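PDB 1ZPU: iron transport multicopper oxidase FET3, which oxidises ferrous to ferric iron at the yeast cell surface with four copper ions and dioxygen, for high-affinity iron uptake through the permease FTR1. Local coordinates for residues L349-L353 against S489-S493; S87-Y91 against N495-V499. All coordinates share one frame; numbering follows the deposited sequence.

Contact 1. Residues L349-L353 against S489-S493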
loop_
_atom_site.group_PDB
_atom_site.type_symbol
_atom_site.label_atom_id
_atom_site.label_comp_id
_atom_site.label_asym_id
_atom_site.label_seq_id
_atom_site.Cartn_x
_atom_site.Cartn_y
_atom_site.Cartn_z
ATOM N N LEU A 349 -14.722 -8.087 -10.691
ATOM C CA LEU A 349 -14.638 -9.549 -10.761
ATOM C C LEU A 349 -15.998 -10.222 -10.985
ATOM O O LEU A 349 -16.116 -11.155 -11.782
ATOM C CB LEU A 349 -13.943 -10.118 -9.520
ATOM C CG LEU A 349 -13.700 -11.625 -9.397
ATOM C CD1 LEU A 349 -12.812 -12.164 -10.501
ATOM C CD2 LEU A 349 -13.084 -11.915 -8.059
ATOM N N MET A 350 -17.021 -9.727 -10.299
ATOM C CA MET A 350 -18.361 -10.271 -10.426
ATOM C C MET A 350 -18.906 -10.170 -11.855
ATOM O O MET A 350 -19.679 -11.041 -12.293
ATOM C CB MET A 350 -19.295 -9.605 -9.416
ATOM C CG MET A 350 -19.330 -10.284 -8.052
ATOM S SD MET A 350 -17.760 -10.295 -7.144
ATOM C CE MET A 350 -18.338 -10.703 -5.493
ATOM N N THR A 351 -18.499 -9.132 -12.588
ATOM C CA THR A 351 -18.961 -9.004 -13.975
ATOM C C THR A 351 -18.163 -9.907 -14.908
ATOM O O THR A 351 -18.751 -10.531 -15.792
ATOM C CB THR A 351 -19.090 -7.537 -14.517
ATOM O OG1 THR A 351 -17.941 -7.179 -15.294
ATOM C CG2 THR A 351 -19.314 -6.529 -13.402
ATOM N N VAL A 352 -16.849 -10.017 -14.701
ATOM C CA VAL A 352 -16.052 -10.978 -15.487
ATOM C C VAL A 352 -16.535 -12.432 -15.310
ATOM O O VAL A 352 -16.565 -13.212 -16.272
ATOM C CB VAL A 352 -14.492 -10.834 -15.305
ATOM C CG1 VAL A 352 -14.130 -9.839 -14.243
ATOM C CG2 VAL A 352 -13.816 -12.187 -15.071
ATOM N N LEU A 353 -16.952 -12.769 -14.093
ATOM C CA LEU A 353 -17.439 -14.113 -13.810
ATOM C C LEU A 353 -18.863 -14.386 -14.295
ATOM O O LEU A 353 -19.369 -15.499 -14.126
ATOM C CB LEU A 353 -17.309 -14.433 -12.323
ATOM C CG LEU A 353 -15.863 -14.604 -11.862
ATOM C CD1 LEU A 353 -15.800 -14.794 -10.354
ATOM C CD2 LEU A 353 -15.161 -15.748 -12.585
ATOM N N SER A 489 -10.685 -22.664 -9.066
ATOM C CA SER A 489 -10.334 -21.996 -7.804
ATOM C C SER A 489 -10.804 -20.538 -7.717
ATOM O O SER A 489 -10.809 -19.928 -6.643
ATOM C CB SER A 489 -8.809 -22.039 -7.603
ATOM O OG SER A 489 -8.116 -21.392 -8.665
ATOM N N GLN A 490 -11.193 -19.991 -8.860
ATOM C CA GLN A 490 -11.506 -18.585 -8.984
ATOM C C GLN A 490 -12.993 -18.299 -8.762
ATOM O O GLN A 490 -13.371 -17.161 -8.476
ATOM C CB GLN A 490 -11.061 -18.118 -10.362
ATOM C CG GLN A 490 -10.737 -16.668 -10.447
ATOM C CD GLN A 490 -9.489 -16.298 -9.690
ATOM O OE1 GLN A 490 -9.567 -15.787 -8.576
ATOM N NE2 GLN A 490 -8.328 -16.553 -10.288
ATOM N N GLN A 491 -13.825 -19.334 -8.885
ATOM C CA GLN A 491 -15.278 -19.195 -8.720
ATOM C C GLN A 491 -15.635 -18.722 -7.312
ATOM O O GLN A 491 -15.009 -19.130 -6.342
ATOM C CB GLN A 491 -16.021 -20.500 -9.070
ATOM C CG GLN A 491 -15.806 -21.049 -10.508
ATOM C CD GLN A 491 -16.020 -19.991 -11.601
ATOM O OE1 GLN A 491 -17.156 -19.630 -11.919
ATOM N NE2 GLN A 491 -14.919 -19.498 -12.180
ATOM N N LEU A 492 -16.632 -17.846 -7.216
ATOM C CA LEU A 492 -17.030 -17.248 -5.942
ATOM C C LEU A 492 -17.704 -18.257 -5.028
ATOM O O LEU A 492 -18.559 -19.031 -5.457
ATOM C CB LEU A 492 -17.939 -16.030 -6.146
ATOM C CG LEU A 492 -17.385 -14.898 -7.014
ATOM C CD1 LEU A 492 -18.498 -13.997 -7.527
ATOM C CD2 LEU A 492 -16.318 -14.090 -6.295
ATOM N N SER A 493 -17.304 -18.231 -3.762
ATOM C CA SER A 493 -17.837 -19.105 -2.726
ATOM C C SER A 493 -19.234 -18.672 -2.288
ATOM O O SER A 493 -19.649 -17.537 -2.543
ATOM C CB SER A 493 -16.911 -19.074 -1.513
ATOM O OG SER A 493 -16.805 -17.759 -0.998
#
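Met350 of helix 348-352 and Leu353 face Leu492 in the extended loop between helices 481-486 and 494-502. The backbones stay well apart: CA of Leu353 is 7.5 Å from CA of Gln491, and CA of Met350 is 8.4 Å from CA of Leu492. No hydrogen bond spans the gap; it is closed mainly by side chains. The contact joins the third plastocyanin-like (cupredoxin) domain of this multicopper oxidase to its C-terminal tail.

Leu492 is the central side chain. Its CD1 lies 3.8 Å from SD of Met350, and its other methyl, CD2, also lies near SD and CE of Met350. The Met350 chain bends at chi2 (63°), which carries SD and CE over to Leu492 although its CB points elsewhere. Leu349 stands farther back, with its CD2 4.3 Å from CD2 of Leu492. Leu353 crosses Leu492 obliquely and sets CD1 3.7 Å from CG of Leu492. Outside the two segments, Ile484 of helix 481-486 packs on Leu349, Leu353 and Gln490. Met350 also touches Cys500, which forms a disulfide with Cys81.

Gln491 borders the apolar patch. Its CB points away, but the bent chain brings the amide back. NE2 of Gln491, weakly hydrogen-bonded to Ala487 O, ends 3.8 Å from the methyl CD2 of Leu353.

Contact 2. Residues S87-Y91 against N495-V499; sequences STMLY and NHLEV
Helix 494-502 of the C-terminal tail packs on strand 88-94, and the side-chain amide of Asn495 pairs with the backbone of that strand. ND2 of Asn495 gives a nearly straight hydrogen bond to Thr88 O (2.9 Å, 175° at the hydrogen). The bond lies in the carbonyl plane and in the Asn495 amide plane. A second bond, from Leu90 N to OD1 of Asn495, is modelled implausibly short, so its length is doubtful. As modelled, the amide meets the backbone of the residues before and after Met89 in sequence.

Strand 88-94 is an outermost strand of a four-stranded sheet in the first plastocyanin-like domain. Its inner neighbour is strand 43-49. Residues 495-499 run at 146° to residues 88-91, roughly antiparallel.

Met89 packs against the helix beside Asn495. Its sulfur meets the edge of the His496 ring, with SD 4.1 Å from the ring centroid and 79° off the ring normal. CB of Met89 rests 3.7 Å from CG2 of Val499, and the bent Met89 chain brings CE near CG1 of the same valine. Away from Val499, CG of Met89 lies 3.6 Å above the plane of the Tyr91 ring, offset toward the rim.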
loop_
_atom_site.group_PDB
_atom_site.type_symbol
_atom_site.label_atom_id
_atom_site.label_comp_id
_atom_site.label_asym_id
_atom_site.label_seq_id
_atom_site.Cartn_x
_atom_site.Cartn_y
_atom_site.Cartn_z
ATOM N N SER A 87 -22.334 -8.736 8.945
ATOM C CA SER A 87 -21.902 -9.787 8.026
ATOM C C SER A 87 -20.484 -10.299 8.296
ATOM O O SER A 87 -19.668 -9.625 8.927
ATOM C CB SER A 87 -22.062 -9.332 6.575
ATOM O OG SER A 87 -23.441 -9.204 6.234
ATOM N N THR A 88 -20.218 -11.512 7.825
ATOM C CA THR A 88 -18.943 -12.185 8.027
ATOM C C THR A 88 -18.403 -12.656 6.687
ATOM O O THR A 88 -19.019 -13.487 6.029
ATOM C CB THR A 88 -19.101 -13.446 8.926
ATOM O OG1 THR A 88 -19.660 -13.086 10.195
ATOM C CG2 THR A 88 -17.753 -14.145 9.138
ATOM N N MET A 89 -17.248 -12.141 6.286
ATOM C CA MET A 89 -16.592 -12.649 5.093
ATOM C C MET A 89 -15.435 -13.583 5.459
ATOM O O MET A 89 -14.675 -13.313 6.392
ATOM C CB MET A 89 -16.167 -11.504 4.168
ATOM C CG MET A 89 -15.112 -11.871 3.123
ATOM S SD MET A 89 -15.197 -11.020 1.528
ATOM C CE MET A 89 -15.826 -9.421 1.969
ATOM N N LEU A 90 -15.340 -14.699 4.743
ATOM C CA LEU A 90 -14.244 -15.625 4.922
ATOM C C LEU A 90 -13.192 -15.389 3.856
ATOM O O LEU A 90 -13.462 -15.516 2.664
ATOM C CB LEU A 90 -14.737 -17.071 4.898
ATOM C CG LEU A 90 -13.672 -18.174 4.880
ATOM C CD1 LEU A 90 -12.755 -18.146 6.115
ATOM C CD2 LEU A 90 -14.335 -19.515 4.732
ATOM N N TYR A 91 -11.998 -15.018 4.303
ATOM C CA TYR A 91 -10.839 -14.889 3.433
ATOM C C TYR A 91 -10.056 -16.196 3.518
ATOM O O TYR A 91 -9.509 -16.529 4.563
ATOM C CB TYR A 91 -9.986 -13.676 3.850
ATOM C CG TYR A 91 -10.640 -12.337 3.546
ATOM C CD1 TYR A 91 -11.349 -11.642 4.523
ATOM C CD2 TYR A 91 -10.561 -11.775 2.272
ATOM C CE1 TYR A 91 -11.966 -10.409 4.242
ATOM C CE2 TYR A 91 -11.166 -10.542 1.978
ATOM C CZ TYR A 91 -11.870 -9.865 2.966
ATOM O OH TYR A 91 -12.467 -8.649 2.667
ATOM N N ASN A 495 -20.143 -18.126 0.788
ATOM C CA ASN A 495 -19.920 -17.048 1.741
ATOM C C ASN A 495 -19.856 -15.655 1.108
ATOM O O ASN A 495 -20.519 -14.732 1.596
ATOM C CB ASN A 495 -18.675 -17.295 2.585
ATOM C CG ASN A 495 -18.403 -16.154 3.538
ATOM O OD1 ASN A 495 -17.313 -15.568 3.540
ATOM N ND2 ASN A 495 -19.414 -15.798 4.327
ATOM N N HIS A 496 -19.061 -15.513 0.040
ATOM C CA HIS A 496 -18.902 -14.231 -0.668
ATOM C C HIS A 496 -20.221 -13.720 -1.265
ATOM O O HIS A 496 -20.552 -12.538 -1.122
ATOM C CB HIS A 496 -17.844 -14.328 -1.773
ATOM C CG HIS A 496 -16.438 -14.424 -1.275
ATOM N ND1 HIS A 496 -15.941 -13.621 -0.272
ATOM C CD2 HIS A 496 -15.410 -15.213 -1.664
ATOM C CE1 HIS A 496 -14.675 -13.921 -0.050
ATOM N NE2 HIS A 496 -14.325 -14.880 -0.884
ATOM N N LEU A 497 -20.957 -14.605 -1.938
ATOM C CA LEU A 497 -22.277 -14.278 -2.461
ATOM C C LEU A 497 -23.201 -13.846 -1.316
ATOM O O LEU A 497 -23.974 -12.896 -1.451
ATOM C CB LEU A 497 -22.860 -15.482 -3.229
ATOM C CG LEU A 497 -22.637 -15.727 -4.740
ATOM C CD1 LEU A 497 -21.492 -14.927 -5.372
ATOM C CD2 LEU A 497 -22.471 -17.224 -5.024
ATOM N N GLU A 498 -23.089 -14.541 -0.188
ATOM C CA GLU A 498 -23.838 -14.222 1.023
ATOM C C GLU A 498 -23.543 -12.793 1.519
ATOM O O GLU A 498 -24.471 -12.080 1.917
ATOM C CB GLU A 498 -23.533 -15.279 2.091
ATOM C CG GLU A 498 -23.862 -14.903 3.531
ATOM C CD GLU A 498 -25.307 -15.169 3.905
ATOM O OE1 GLU A 498 -26.020 -15.907 3.172
ATOM O OE2 GLU A 498 -25.721 -14.634 4.957
ATOM N N VAL A 499 -22.263 -12.395 1.484
ATOM C CA VAL A 499 -21.827 -11.030 1.816
ATOM C C VAL A 499 -22.526 -10.008 0.927
ATOM O O VAL A 499 -23.038 -9.000 1.418
ATOM C CB VAL A 499 -20.278 -10.838 1.640
ATOM C CG1 VAL A 499 -19.857 -9.397 1.919
ATOM C CG2 VAL A 499 -19.501 -11.764 2.533
#

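Both contacts tie the C-terminal tail to the cupredoxin domains. Contact 1 binds the loop before helix 494-502 to the third domain, and contact 2 binds the helix itself to the first. The tail thus bridges the two domains that share the copper cluster. The chemistry differs. Contact 1 is apolar packing without hydrogen bonds across it, whereas contact 2 adds a side-chain amide pairing and a sulfur-ring contact. Each is partly buried and combines buried with partly exposed residues, though contact 1 also has an exposed glutamine. Their centres lie about 13 Å apart. They meet where CB of Leu492 packs 3.8 Å from CD1 of Leu497.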